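Local structure of acetyl-CoA acetyltransferase (Elizabethkingia anophelis NUHP1, 6BN2) at residues G44-I49 with A263-S268; K101-A106 with S393-E398; V115-A120 with K269-S274; K278-I283 with T368-L373. The protein probably catalyses the reversible condensation of two acetyl-CoA molecules to acetoacetyl-CoA and free CoA, as a member of the thiolase family. All coordinates share one frame; numbering follows the deposited sequence. Where two conformers were deposited one is given.

Contact 1 of 4, residues G44-I49 with A263-S268; sequences GALDKI and ALVLMS
Helix 34-48 packs on one face of the central sheet of the thiolase fold by setting Ala-45 against Val-265. The short helix and strand segments come within 8.0 Å of each other, their directions 51° apart. Ala-45 turns its methyl toward strand 258-268, with its CB 4.0 Å from Val-265 CG2. The same methyl stands 4.3 Å from Ala-263 CB and also rests near that residue's carbonyl oxygen. Val-265 sets CG1 anti to its backbone N (chi1 177°), which turns CG2 back beside that N, on the side facing the helix. There CG2 also takes a branch of Leu-46, whose CD2 approaches to 4.2 Å. CG2 is thus the meeting point of two helix residues, one touching with CB and the other with the tip of a longer side chain. On the other face of the strand, Leu-264 and Leu-266 pack on helix 98-111, so the strand is sandwiched between two helices. No hydrogen bond joins the two segments; a polar tie nearby joins Ser-16 OG of the adjacent strand to Ala-45 O. The contact therefore rests on dispersion and burial of methyl groups, and alanines on both sides permit the close approach of the backbones.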
loop_
_atom_site.group_PDB
_atom_site.type_symbol
_atom_site.label_atom_id
_atom_site.label_comp_id
_atom_site.label_asym_id
_atom_site.label_seq_id
_atom_site.Cartn_x
_atom_site.Cartn_y
_atom_site.Cartn_z
ATOM N N GLY A 44 -16.327 13.681 4.241
ATOM C CA GLY A 44 -17.074 14.431 3.241
ATOM C C GLY A 44 -17.821 13.532 2.280
ATOM O O GLY A 44 -18.970 13.813 1.919
ATOM N N ALA A 45 -17.189 12.428 1.873
ATOM C CA ALA A 45 -17.837 11.503 0.949
ATOM C C ALA A 45 -19.036 10.826 1.603
ATOM O O ALA A 45 -20.082 10.657 0.964
ATOM C CB ALA A 45 -16.830 10.462 0.454
ATOM N N LEU A 46 -18.912 10.453 2.881
ATOM C CA LEU A 46 -20.059 9.879 3.586
ATOM C C LEU A 46 -21.172 10.904 3.755
ATOM O O LEU A 46 -22.358 10.590 3.574
ATOM C CB LEU A 46 -19.636 9.360 4.958
ATOM C CG LEU A 46 -18.575 8.261 4.954
ATOM C CD1 LEU A 46 -18.164 7.939 6.400
ATOM C CD2 LEU A 46 -19.099 7.040 4.239
ATOM N N ASP A 47 -20.806 12.131 4.122
ATOM C CA ASP A 47 -21.793 13.168 4.412
ATOM C C ASP A 47 -22.617 13.538 3.182
ATOM O O ASP A 47 -23.793 13.903 3.320
ATOM C CB ASP A 47 -21.092 14.410 4.973
ATOM C CG ASP A 47 -20.681 14.267 6.446
ATOM O OD1 ASP A 47 -21.135 13.328 7.137
ATOM O OD2 ASP A 47 -19.900 15.127 6.926
ATOM N N LYS A 48 -22.026 13.467 1.980
ATOM C CA LYS A 48 -22.747 13.837 0.762
ATOM C C LYS A 48 -23.983 12.982 0.548
ATOM O O LYS A 48 -24.965 13.446 -0.046
ATOM C CB LYS A 48 -21.847 13.699 -0.474
ATOM C CG LYS A 48 -20.804 14.792 -0.639
ATOM C CD LYS A 48 -21.414 16.088 -1.169
ATOM C CE LYS A 48 -20.334 17.159 -1.364
ATOM N NZ LYS A 48 -20.921 18.470 -1.829
ATOM N N ILE A 49 -23.944 11.729 0.990
ATOM C CA ILE A 49 -25.040 10.795 0.792
ATOM C C ILE A 49 -25.665 10.355 2.112
ATOM O O ILE A 49 -26.447 9.400 2.133
ATOM C CB ILE A 49 -24.579 9.580 -0.034
ATOM C CG1 ILE A 49 -23.297 8.983 0.558
ATOM C CG2 ILE A 49 -24.313 10.008 -1.476
ATOM C CD1 ILE A 49 -22.891 7.651 -0.058
ATOM N N ALA A 263 -11.620 11.212 -1.801
ATOM C CA ALA A 263 -12.247 9.962 -1.391
ATOM C C ALA A 263 -13.524 9.730 -2.178
ATOM O O ALA A 263 -14.274 10.673 -2.462
ATOM C CB ALA A 263 -12.557 9.970 0.110
ATOM N N LEU A 264 -13.764 8.459 -2.486
ATOM C CA LEU A 264 -14.949 8.019 -3.206
ATOM C C LEU A 264 -15.594 6.873 -2.447
ATOM O O LEU A 264 -14.922 6.088 -1.771
ATOM C CB LEU A 264 -14.614 7.562 -4.636
ATOM C CG LEU A 264 -13.981 8.573 -5.607
ATOM C CD1 LEU A 264 -12.500 8.812 -5.335
ATOM C CD2 LEU A 264 -14.158 8.033 -7.037
ATOM N N VAL A 265 -16.906 6.771 -2.556
ATOM C CA VAL A 265 -17.618 5.605 -2.047
ATOM C C VAL A 265 -18.109 4.806 -3.241
ATOM O O VAL A 265 -18.777 5.356 -4.124
ATOM C CB VAL A 265 -18.789 5.989 -1.130
ATOM C CG1 VAL A 265 -19.520 4.712 -0.707
ATOM C CG2 VAL A 265 -18.298 6.763 0.120
ATOM N N LEU A 266 -17.754 3.520 -3.272
ATOM C CA LEU A 266 -18.157 2.570 -4.300
ATOM C C LEU A 266 -19.197 1.608 -3.744
ATOM O O LEU A 266 -19.104 1.193 -2.583
ATOM C CB LEU A 266 -16.947 1.768 -4.782
ATOM C CG LEU A 266 -16.176 2.204 -6.025
ATOM C CD1 LEU A 266 -15.896 3.667 -6.033
ATOM C CD2 LEU A 266 -14.886 1.394 -6.116
ATOM N N MET A 267 -20.154 1.208 -4.578
ATOM C CA MET A 267 -21.179 0.275 -4.134
ATOM C C MET A 267 -21.579 -0.655 -5.262
ATOM O O MET A 267 -21.517 -0.297 -6.441
ATOM C CB MET A 267 -22.459 0.979 -3.660
ATOM C CG MET A 267 -22.367 1.564 -2.282
ATOM S SD MET A 267 -23.908 2.304 -1.770
ATOM C CE MET A 267 -23.340 3.065 -0.236
ATOM N N SER A 268 -22.041 -1.838 -4.870
ATOM C CA SER A 268 -22.769 -2.703 -5.784
ATOM C C SER A 268 -24.139 -2.111 -6.113
ATOM O O SER A 268 -24.672 -1.252 -5.400
ATOM C CB SER A 268 -22.956 -4.089 -5.176
ATOM O OG SER A 268 -23.842 -4.020 -4.066
#

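Contact 2 of 4, residues K101-A106 with S393-E398; sequences KAVMMA and SAIVIE
Two neighbouring residues of helix 98-111, Val-103 and Met-104, reach strand 391-399 at separate points and join the N-terminal and C-terminal family regions of the thiolase fold. The segment axes pass 9.3 Å apart at 57°, so side chains have to span the gap. The tightly packed part has two points of touch, the first at Met-104, which runs out extended as far as the sulfur, with CG anti to the carbonyl carbon (chi1 -65°). SD comes to 3.9 Å from Ser-393 CB and 4.1 Å from Ser-393 OG, while the chain folds at its last torsion. The hydroxyl is not left to the sulfur: Ser-393 OG is hydrogen-bonded to Asp-288 and to Lys-94. Ser-393 sits about 9 Å, side chain to side chain, from Cys-386, a predicted catalytic residue. Val-103 makes the second point through CG1, which lies 4.0 Å from Ile-395 CD1. Ile-395 holds CG1 anti to its backbone N (chi1 -173°) and is stretched to its tip, and it crosses the valine at about a right angle. On the loose side the strand parts from this helix: Ile-397 packs instead on helix 358-375, and Glu-398 reaches a partly exposed position. At the other border, Lys-101 turns to a salt bridge with Asp-288 and another with Asp-58 of the second subunit. The touching groups are thus apolar carbons and a thioether sulfur, with no hydrogen bond between the segments; Asp-288 is a partner common to the serine and lysine polar ends, each of which has a further partner as well.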
loop_
_atom_site.group_PDB
_atom_site.type_symbol
_atom_site.label_atom_id
_atom_site.label_comp_id
_atom_site.label_asym_id
_atom_site.label_seq_id
_atom_site.Cartn_x
_atom_site.Cartn_y
_atom_site.Cartn_z
ATOM N N LYS A 101 -5.180 3.472 -8.192
ATOM C CA LYS A 101 -5.051 2.045 -7.905
ATOM C C LYS A 101 -5.928 1.653 -6.723
ATOM O O LYS A 101 -6.516 0.569 -6.712
ATOM C CB LYS A 101 -3.580 1.712 -7.633
ATOM C CG LYS A 101 -3.293 0.205 -7.448
ATOM C CD LYS A 101 -3.687 -0.608 -8.693
ATOM C CE LYS A 101 -3.173 -2.060 -8.548
ATOM N NZ LYS A 101 -3.507 -2.853 -9.781
ATOM N N ALA A 102 -6.048 2.537 -5.726
ATOM C CA ALA A 102 -6.967 2.275 -4.615
ATOM C C ALA A 102 -8.394 2.077 -5.117
ATOM O O ALA A 102 -9.092 1.149 -4.690
ATOM C CB ALA A 102 -6.921 3.431 -3.605
ATOM N N VAL A 103 -8.854 2.961 -6.006
ATOM C CA VAL A 103 -10.206 2.837 -6.556
ATOM C C VAL A 103 -10.355 1.549 -7.359
ATOM O O VAL A 103 -11.372 0.853 -7.254
ATOM C CB VAL A 103 -10.542 4.070 -7.413
ATOM C CG1 VAL A 103 -11.849 3.831 -8.198
ATOM C CG2 VAL A 103 -10.645 5.319 -6.523
ATOM N N MET A 104 -9.346 1.210 -8.173
ATOM C CA MET A 104 -9.404 -0.015 -8.970
ATOM C C MET A 104 -9.458 -1.258 -8.086
ATOM O O MET A 104 -10.254 -2.174 -8.328
ATOM C CB MET A 104 -8.192 -0.063 -9.912
ATOM C CG MET A 104 -8.224 1.060 -10.941
ATOM S SD MET A 104 -6.601 1.304 -11.742
ATOM C CE MET A 104 -6.228 -0.344 -12.323
ATOM N N MET A 105 -8.591 -1.322 -7.070
ATOM C CA MET A 105 -8.589 -2.455 -6.145
ATOM C C MET A 105 -9.917 -2.565 -5.412
ATOM O O MET A 105 -10.408 -3.661 -5.156
ATOM C CB MET A 105 -7.447 -2.301 -5.136
ATOM C CG MET A 105 -6.069 -2.442 -5.758
ATOM S SD MET A 105 -4.757 -1.919 -4.640
ATOM C CE MET A 105 -3.712 -3.403 -4.636
ATOM N N ALA A 106 -10.496 -1.424 -5.050
ATOM C CA ALA A 106 -11.791 -1.449 -4.385
ATOM C C ALA A 106 -12.874 -1.973 -5.321
ATOM O O ALA A 106 -13.749 -2.746 -4.905
ATOM C CB ALA A 106 -12.136 -0.047 -3.874
ATOM N N SER A 393 -1.869 4.096 -14.628
ATOM C CA SER A 393 -3.170 3.477 -14.441
ATOM C C SER A 393 -4.187 4.273 -15.243
ATOM O O SER A 393 -3.977 5.455 -15.509
ATOM C CB SER A 393 -3.554 3.460 -12.942
ATOM O OG SER A 393 -2.684 2.591 -12.206
ATOM N N ALA A 394 -5.279 3.617 -15.637
ATOM C CA ALA A 394 -6.338 4.287 -16.388
ATOM C C ALA A 394 -7.685 3.711 -15.987
ATOM O O ALA A 394 -7.798 2.524 -15.663
ATOM C CB ALA A 394 -6.148 4.123 -17.908
ATOM N N ILE A 395 -8.724 4.547 -16.040
ATOM C CA ILE A 395 -10.060 4.102 -15.676
ATOM C C ILE A 395 -11.066 4.779 -16.602
ATOM O O ILE A 395 -10.889 5.939 -16.991
ATOM C CB ILE A 395 -10.346 4.386 -14.183
ATOM C CG1 ILE A 395 -11.680 3.776 -13.747
ATOM C CG2 ILE A 395 -10.278 5.916 -13.875
ATOM C CD1 ILE A 395 -11.864 3.822 -12.216
ATOM N N VAL A 396 -12.092 4.024 -17.000
ATOM C CA VAL A 396 -13.180 4.517 -17.845
ATOM C C VAL A 396 -14.445 4.522 -17.004
ATOM O O VAL A 396 -14.764 3.516 -16.356
ATOM C CB VAL A 396 -13.345 3.627 -19.095
ATOM C CG1 VAL A 396 -14.535 4.104 -19.942
ATOM C CG2 VAL A 396 -12.053 3.628 -19.915
ATOM N N ILE A 397 -15.169 5.649 -16.999
ATOM C CA ILE A 397 -16.404 5.716 -16.230
ATOM C C ILE A 397 -17.528 6.173 -17.141
ATOM O O ILE A 397 -17.306 6.761 -18.203
ATOM C CB ILE A 397 -16.309 6.646 -15.000
ATOM C CG1 ILE A 397 -16.106 8.097 -15.424
ATOM C CG2 ILE A 397 -15.220 6.165 -14.032
ATOM C CD1 ILE A 397 -16.124 9.085 -14.239
ATOM N N GLU A 398 -18.751 5.854 -16.726
ATOM C CA GLU A 398 -19.951 6.258 -17.444
ATOM C C GLU A 398 -20.752 7.165 -16.528
ATOM O O GLU A 398 -21.155 6.753 -15.437
ATOM C CB GLU A 398 -20.788 5.052 -17.880
ATOM C CG GLU A 398 -22.074 5.479 -18.621
ATOM C CD GLU A 398 -23.033 4.322 -18.875
ATOM O OE1 GLU A 398 -22.654 3.155 -18.627
ATOM O OE2 GLU A 398 -24.171 4.584 -19.321
#

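Contact 3 of 4, residues V115-A120 with K269-S274; sequences VEAIVA and KEKMES
Glu-116 and Lys-271 lie across each other at a slant, touching through their aliphatic parts while their charged ends diverge. The two CB atoms are 3.8 Å apart, and Lys-271 CB also sits 3.6 Å from the carbonyl oxygen of Glu-116. Two successive bends in the lysine (chi2 58°, chi3 68°) curl the chain back, so that CE returns to within 3.9 Å of Glu-116 CB. NZ then leaves for a salt bridge with Glu-55 and remains 6.5 Å from Glu-116 OE1. The glutamate, bent at chi2 (-71°), carries its carboxylate toward the start of helix 269-274. There OE1 is hydrogen-bonded to the hydroxyl of Ser-268, the N-cap residue whose OG also bonds Lys-271 N, so Glu-116 is the second shell of a helix cap. OE2 pairs with Lys-10. A water donates to both carboxylates, at 2.7 Å from Glu-116 OE1 and 3.2 Å from Glu-270 OE1. It probably eases the repulsion between Glu-116 OE1 and Glu-270 OE1, which lie 4.4 Å apart. Ala-117 adds a looser touch, its CB against Lys-271 CG. The helix directly follows strand 258-268, which neighbours strand 117-125 in the sheet, so the contact sets this short helix against the start of strand 117-125, while Val-115 and Ile-118 pack on helix 98-111.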
loop_
_atom_site.group_PDB
_atom_site.type_symbol
_atom_site.label_atom_id
_atom_site.label_comp_id
_atom_site.label_asym_id
_atom_site.label_seq_id
_atom_site.Cartn_x
_atom_site.Cartn_y
_atom_site.Cartn_z
ATOM N N VAL A 115 -17.255 -7.364 -0.971
ATOM C CA VAL A 115 -17.837 -6.216 -0.278
ATOM C C VAL A 115 -18.940 -5.618 -1.139
ATOM O O VAL A 115 -18.920 -5.721 -2.372
ATOM C CB VAL A 115 -16.797 -5.122 0.047
ATOM C CG1 VAL A 115 -15.679 -5.679 0.971
ATOM C CG2 VAL A 115 -16.226 -4.550 -1.243
ATOM N N GLU A 116 -19.900 -4.974 -0.469
ATOM C CA GLU A 116 -20.978 -4.245 -1.130
ATOM C C GLU A 116 -20.794 -2.737 -1.076
ATOM O O GLU A 116 -21.407 -2.026 -1.877
ATOM C CB GLU A 116 -22.326 -4.593 -0.489
ATOM C CG GLU A 116 -22.646 -6.086 -0.508
ATOM C CD GLU A 116 -22.976 -6.588 -1.894
ATOM O OE1 GLU A 116 -23.938 -6.064 -2.531
ATOM O OE2 GLU A 116 -22.283 -7.520 -2.345
ATOM N N ALA A 117 -19.968 -2.234 -0.156
ATOM C CA ALA A 117 -19.725 -0.802 -0.047
ATOM C C ALA A 117 -18.315 -0.620 0.473
ATOM O O ALA A 117 -17.929 -1.290 1.437
ATOM C CB ALA A 117 -20.725 -0.113 0.897
ATOM N N ILE A 118 -17.561 0.278 -0.161
ATOM C CA ILE A 118 -16.138 0.413 0.126
ATOM C C ILE A 118 -15.716 1.847 -0.174
ATOM O O ILE A 118 -16.240 2.479 -1.101
ATOM C CB ILE A 118 -15.328 -0.635 -0.677
ATOM C CG1 ILE A 118 -13.823 -0.530 -0.377
ATOM C CG2 ILE A 118 -15.598 -0.545 -2.178
ATOM C CD1 ILE A 118 -13.041 -1.797 -0.837
ATOM N N VAL A 119 -14.797 2.378 0.642
ATOM C CA VAL A 119 -14.222 3.710 0.435
ATOM C C VAL A 119 -12.872 3.546 -0.240
ATOM O O VAL A 119 -12.068 2.693 0.167
ATOM C CB VAL A 119 -14.059 4.463 1.767
ATOM C CG1 VAL A 119 -13.131 5.680 1.599
ATOM C CG2 VAL A 119 -15.424 4.881 2.347
ATOM N N ALA A 120 -12.610 4.363 -1.266
ATOM C CA ALA A 120 -11.292 4.375 -1.894
ATOM C C ALA A 120 -10.895 5.815 -2.178
ATOM O O ALA A 120 -11.726 6.626 -2.599
ATOM C CB ALA A 120 -11.266 3.553 -3.202
ATOM N N LYS A 269 -24.718 -2.603 -7.209
ATOM C CA LYS A 269 -26.078 -2.213 -7.579
ATOM C C LYS A 269 -27.063 -2.545 -6.470
ATOM O O LYS A 269 -27.911 -1.722 -6.096
ATOM C CB LYS A 269 -26.472 -2.913 -8.880
ATOM C CG LYS A 269 -27.903 -2.618 -9.353
ATOM C CD LYS A 269 -28.098 -3.113 -10.780
ATOM C CE LYS A 269 -29.529 -2.914 -11.254
ATOM N NZ LYS A 269 -30.455 -3.843 -10.557
ATOM N N GLU A 270 -26.969 -3.762 -5.928
ATOM C CA GLU A 270 -27.920 -4.194 -4.917
ATOM C C GLU A 270 -27.846 -3.304 -3.684
ATOM O O GLU A 270 -28.875 -2.896 -3.139
ATOM C CB GLU A 270 -27.654 -5.658 -4.567
ATOM C CG GLU A 270 -28.573 -6.244 -3.531
ATOM C CD GLU A 270 -28.206 -7.679 -3.198
ATOM O OE1 GLU A 270 -27.413 -8.282 -3.956
ATOM O OE2 GLU A 270 -28.700 -8.199 -2.176
ATOM N N LYS A 271 -26.629 -2.952 -3.258
ATOM C CA LYS A 271 -26.483 -2.134 -2.056
ATOM C C LYS A 271 -26.978 -0.708 -2.284
ATOM O O LYS A 271 -27.706 -0.163 -1.444
ATOM C CB LYS A 271 -25.021 -2.149 -1.595
ATOM C CG LYS A 271 -24.698 -1.241 -0.407
ATOM C CD LYS A 271 -25.505 -1.531 0.858
ATOM C CE LYS A 271 -25.181 -2.869 1.507
ATOM N NZ LYS A 271 -25.774 -2.965 2.889
ATOM N N MET A 272 -26.609 -0.081 -3.404
ATOM C CA MET A 272 -27.065 1.298 -3.589
ATOM C C MET A 272 -28.579 1.366 -3.744
ATOM O O MET A 272 -29.206 2.301 -3.235
ATOM C CB MET A 272 -26.359 1.961 -4.779
ATOM C CG MET A 272 -26.872 1.578 -6.131
ATOM S SD MET A 272 -25.873 2.329 -7.445
ATOM C CE MET A 272 -26.828 1.740 -8.856
ATOM N N GLU A 273 -29.197 0.360 -4.366
ATOM C CA GLU A 273 -30.648 0.392 -4.507
ATOM C C GLU A 273 -31.340 0.138 -3.173
ATOM O O GLU A 273 -32.376 0.750 -2.883
ATOM C CB GLU A 273 -31.100 -0.613 -5.573
ATOM C CG GLU A 273 -30.718 -0.160 -6.970
ATOM C CD GLU A 273 -31.132 -1.123 -8.065
ATOM O OE1 GLU A 273 -31.706 -2.183 -7.751
ATOM O OE2 GLU A 273 -30.881 -0.810 -9.246
ATOM N N SER A 274 -30.774 -0.741 -2.335
ATOM C CA SER A 274 -31.368 -0.981 -1.024
ATOM C C SER A 274 -31.317 0.268 -0.152
ATOM O O SER A 274 -32.176 0.454 0.717
ATOM C CB SER A 274 -30.666 -2.154 -0.329
ATOM O OG SER A 274 -29.373 -1.778 0.106
HETATM O O HOH W 1 -24.463 -7.520 -4.791
#

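Contact 4 of 4, residues K278-I283 with T368-L373; sequences KPLAKI and TLINVL
Ile-370, on helix 358-375, is the side chain through which that helix touches both Leu-280 and Ala-281. Its CB points toward the strand segment but stands back, 5.3 Å from Leu-280 CB, and the two branches do the touching. CG2, anti to the backbone N, reaches forward to 4.0 Å from Leu-280 CB and 4.3 Å from Leu-280 CD1. CG1 takes the other direction, beside the backbone N (chi1 -71°), and meets the methyl of Ala-281 at 4.3 Å; the same carbon packs closely on Ile-397 CD1 of strand 391-399. The tip, CD1, extends from CG1 (chi2 163°) and is farther from these two residues than the branches are. Ile-370 CD1 lies 4.8 Å from Ala-281 CB and 4.9 Å from Leu-280 CD1. The side chain as a whole also packs on Ile-14 and Ala-17 of strand 12-24. Leu-280 and Ala-281 both face Ile-14 in a classic beta bulge at the start of strand 281-290, which is consistent with two consecutive residues presenting their CB atoms to one isoleucine. The fork of Ile-370 matches this pair, one branch to each residue. A polar tie lies close by: Leu-280 O accepts a hydrogen bond from Lys-374 NZ, one helical turn after Ile-370. Between the segments themselves there is no hydrogen bond, and the bulged strand end is held against the helix by aliphatic packing, with directional bonding left to the sheet backbone and the lysine.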
loop_
_atom_site.group_PDB
_atom_site.type_symbol
_atom_site.label_atom_id
_atom_site.label_comp_id
_atom_site.label_asym_id
_atom_site.label_seq_id
_atom_site.Cartn_x
_atom_site.Cartn_y
_atom_site.Cartn_z
ATOM N N LYS A 278 -28.939 7.199 -5.673
ATOM C CA LYS A 278 -28.690 7.263 -7.111
ATOM C C LYS A 278 -27.198 7.428 -7.364
ATOM O O LYS A 278 -26.583 8.348 -6.814
ATOM C CB LYS A 278 -29.445 8.427 -7.742
ATOM C CG LYS A 278 -29.134 8.620 -9.225
ATOM C CD LYS A 278 -30.035 9.676 -9.854
ATOM C CE LYS A 278 -29.708 9.854 -11.334
ATOM N NZ LYS A 278 -30.566 10.876 -11.980
ATOM N N PRO A 279 -26.581 6.576 -8.180
ATOM C CA PRO A 279 -25.138 6.702 -8.413
ATOM C C PRO A 279 -24.779 7.942 -9.220
ATOM O O PRO A 279 -25.562 8.425 -10.048
ATOM C CB PRO A 279 -24.800 5.430 -9.196
ATOM C CG PRO A 279 -26.071 5.103 -9.913
ATOM C CD PRO A 279 -27.180 5.474 -8.951
ATOM N N LEU A 280 -23.565 8.450 -8.973
ATOM C CA LEU A 280 -23.009 9.513 -9.809
ATOM C C LEU A 280 -22.558 8.974 -11.160
ATOM O O LEU A 280 -22.780 9.611 -12.199
ATOM C CB LEU A 280 -21.828 10.177 -9.100
ATOM C CG LEU A 280 -22.092 10.772 -7.716
ATOM C CD1 LEU A 280 -20.788 11.286 -7.127
ATOM C CD2 LEU A 280 -23.117 11.896 -7.849
ATOM N N ALA A 281 -21.928 7.800 -11.159
ATOM C CA ALA A 281 -21.265 7.261 -12.334
ATOM C C ALA A 281 -21.075 5.767 -12.121
ATOM O O ALA A 281 -21.157 5.267 -10.997
ATOM C CB ALA A 281 -19.906 7.934 -12.576
ATOM N N LYS A 282 -20.823 5.065 -13.215
ATOM C CA LYS A 282 -20.520 3.638 -13.188
ATOM C C LYS A 282 -19.067 3.452 -13.593
ATOM O O LYS A 282 -18.587 4.132 -14.499
ATOM C CB LYS A 282 -21.451 2.882 -14.154
ATOM C CG LYS A 282 -21.131 1.407 -14.317
ATOM C CD LYS A 282 -22.194 0.760 -15.212
ATOM C CE LYS A 282 -21.649 -0.445 -15.956
ATOM N NZ LYS A 282 -22.725 -1.104 -16.766
ATOM N N ILE A 283 -18.349 2.559 -12.914
ATOM C CA ILE A 283 -16.994 2.226 -13.352
ATOM C C ILE A 283 -17.118 1.198 -14.468
ATOM O O ILE A 283 -17.679 0.120 -14.265
ATOM C CB ILE A 283 -16.138 1.696 -12.194
ATOM C CG1 ILE A 283 -15.887 2.821 -11.181
ATOM C CG2 ILE A 283 -14.801 1.157 -12.729
ATOM C CD1 ILE A 283 -15.179 2.355 -9.886
ATOM N N THR A 368 -12.819 14.871 -10.175
ATOM C CA THR A 368 -13.003 15.979 -11.104
ATOM C C THR A 368 -13.679 15.519 -12.392
ATOM O O THR A 368 -14.585 16.197 -12.889
ATOM C CB THR A 368 -11.653 16.633 -11.392
ATOM O OG1 THR A 368 -11.140 17.165 -10.167
ATOM C CG2 THR A 368 -11.786 17.761 -12.420
ATOM N N LEU A 369 -13.256 14.372 -12.933
ATOM C CA LEU A 369 -13.855 13.844 -14.165
ATOM C C LEU A 369 -15.358 13.629 -14.013
ATOM O O LEU A 369 -16.128 13.955 -14.922
ATOM C CB LEU A 369 -13.165 12.533 -14.550
ATOM C CG LEU A 369 -13.737 11.857 -15.798
ATOM C CD1 LEU A 369 -13.494 12.727 -17.034
ATOM C CD2 LEU A 369 -13.078 10.495 -15.990
ATOM N N ILE A 370 -15.796 13.064 -12.881
ATOM C CA ILE A 370 -17.236 12.869 -12.659
ATOM C C ILE A 370 -17.983 14.176 -12.864
ATOM O O ILE A 370 -19.038 14.229 -13.514
ATOM C CB ILE A 370 -17.486 12.300 -11.250
ATOM C CG1 ILE A 370 -17.020 10.848 -11.207
ATOM C CG2 ILE A 370 -18.976 12.446 -10.856
ATOM C CD1 ILE A 370 -16.841 10.303 -9.784
ATOM N N ASN A 371 -17.451 15.250 -12.295
ATOM C CA ASN A 371 -18.142 16.523 -12.383
ATOM C C ASN A 371 -17.994 17.164 -13.752
ATOM O O ASN A 371 -18.935 17.797 -14.222
ATOM C CB ASN A 371 -17.648 17.422 -11.253
ATOM C CG ASN A 371 -18.166 16.934 -9.922
ATOM O OD1 ASN A 371 -17.469 16.218 -9.169
ATOM N ND2 ASN A 371 -19.421 17.234 -9.661
ATOM N N VAL A 372 -16.850 16.992 -14.416
ATOM C CA VAL A 372 -16.722 17.445 -15.803
ATOM C C VAL A 372 -17.797 16.807 -16.677
ATOM O O VAL A 372 -18.447 17.482 -17.490
ATOM C CB VAL A 372 -15.314 17.139 -16.346
ATOM C CG1 VAL A 372 -15.314 17.219 -17.879
ATOM C CG2 VAL A 372 -14.261 18.084 -15.748
ATOM N N LEU A 373 -18.006 15.492 -16.525
ATOM C CA LEU A 373 -19.027 14.832 -17.340
ATOM C C LEU A 373 -20.420 15.402 -17.070
ATOM O O LEU A 373 -21.194 15.625 -18.005
ATOM C CB LEU A 373 -19.006 13.320 -17.105
ATOM C CG LEU A 373 -17.730 12.596 -17.514
ATOM C CD1 LEU A 373 -17.871 11.126 -17.092
ATOM C CD2 LEU A 373 -17.481 12.714 -19.025
#

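From the N terminus, helix 34-48 opens contact 1, helix 98-111 opens contact 2 and strand 117-125 opens contact 3. Strand 258-268 closes contact 1, and helix 269-274, following at once, closes contact 3, so these two loops cross. Contact 4 opens at 278-283, after both have closed, and is closed by helix 358-375. Contact 2 closes last, at 393-398: contacts 3 and 4 nest inside its loop, whereas contact 1 crosses it. All four reach one mixed sheet. Contact 1 binds elements of the N-terminal family region, contact 3 ties strand 117-125 to the short helix after strand 258-268, contact 4 binds elements of the C-terminal region, and contact 2 joins the two regions.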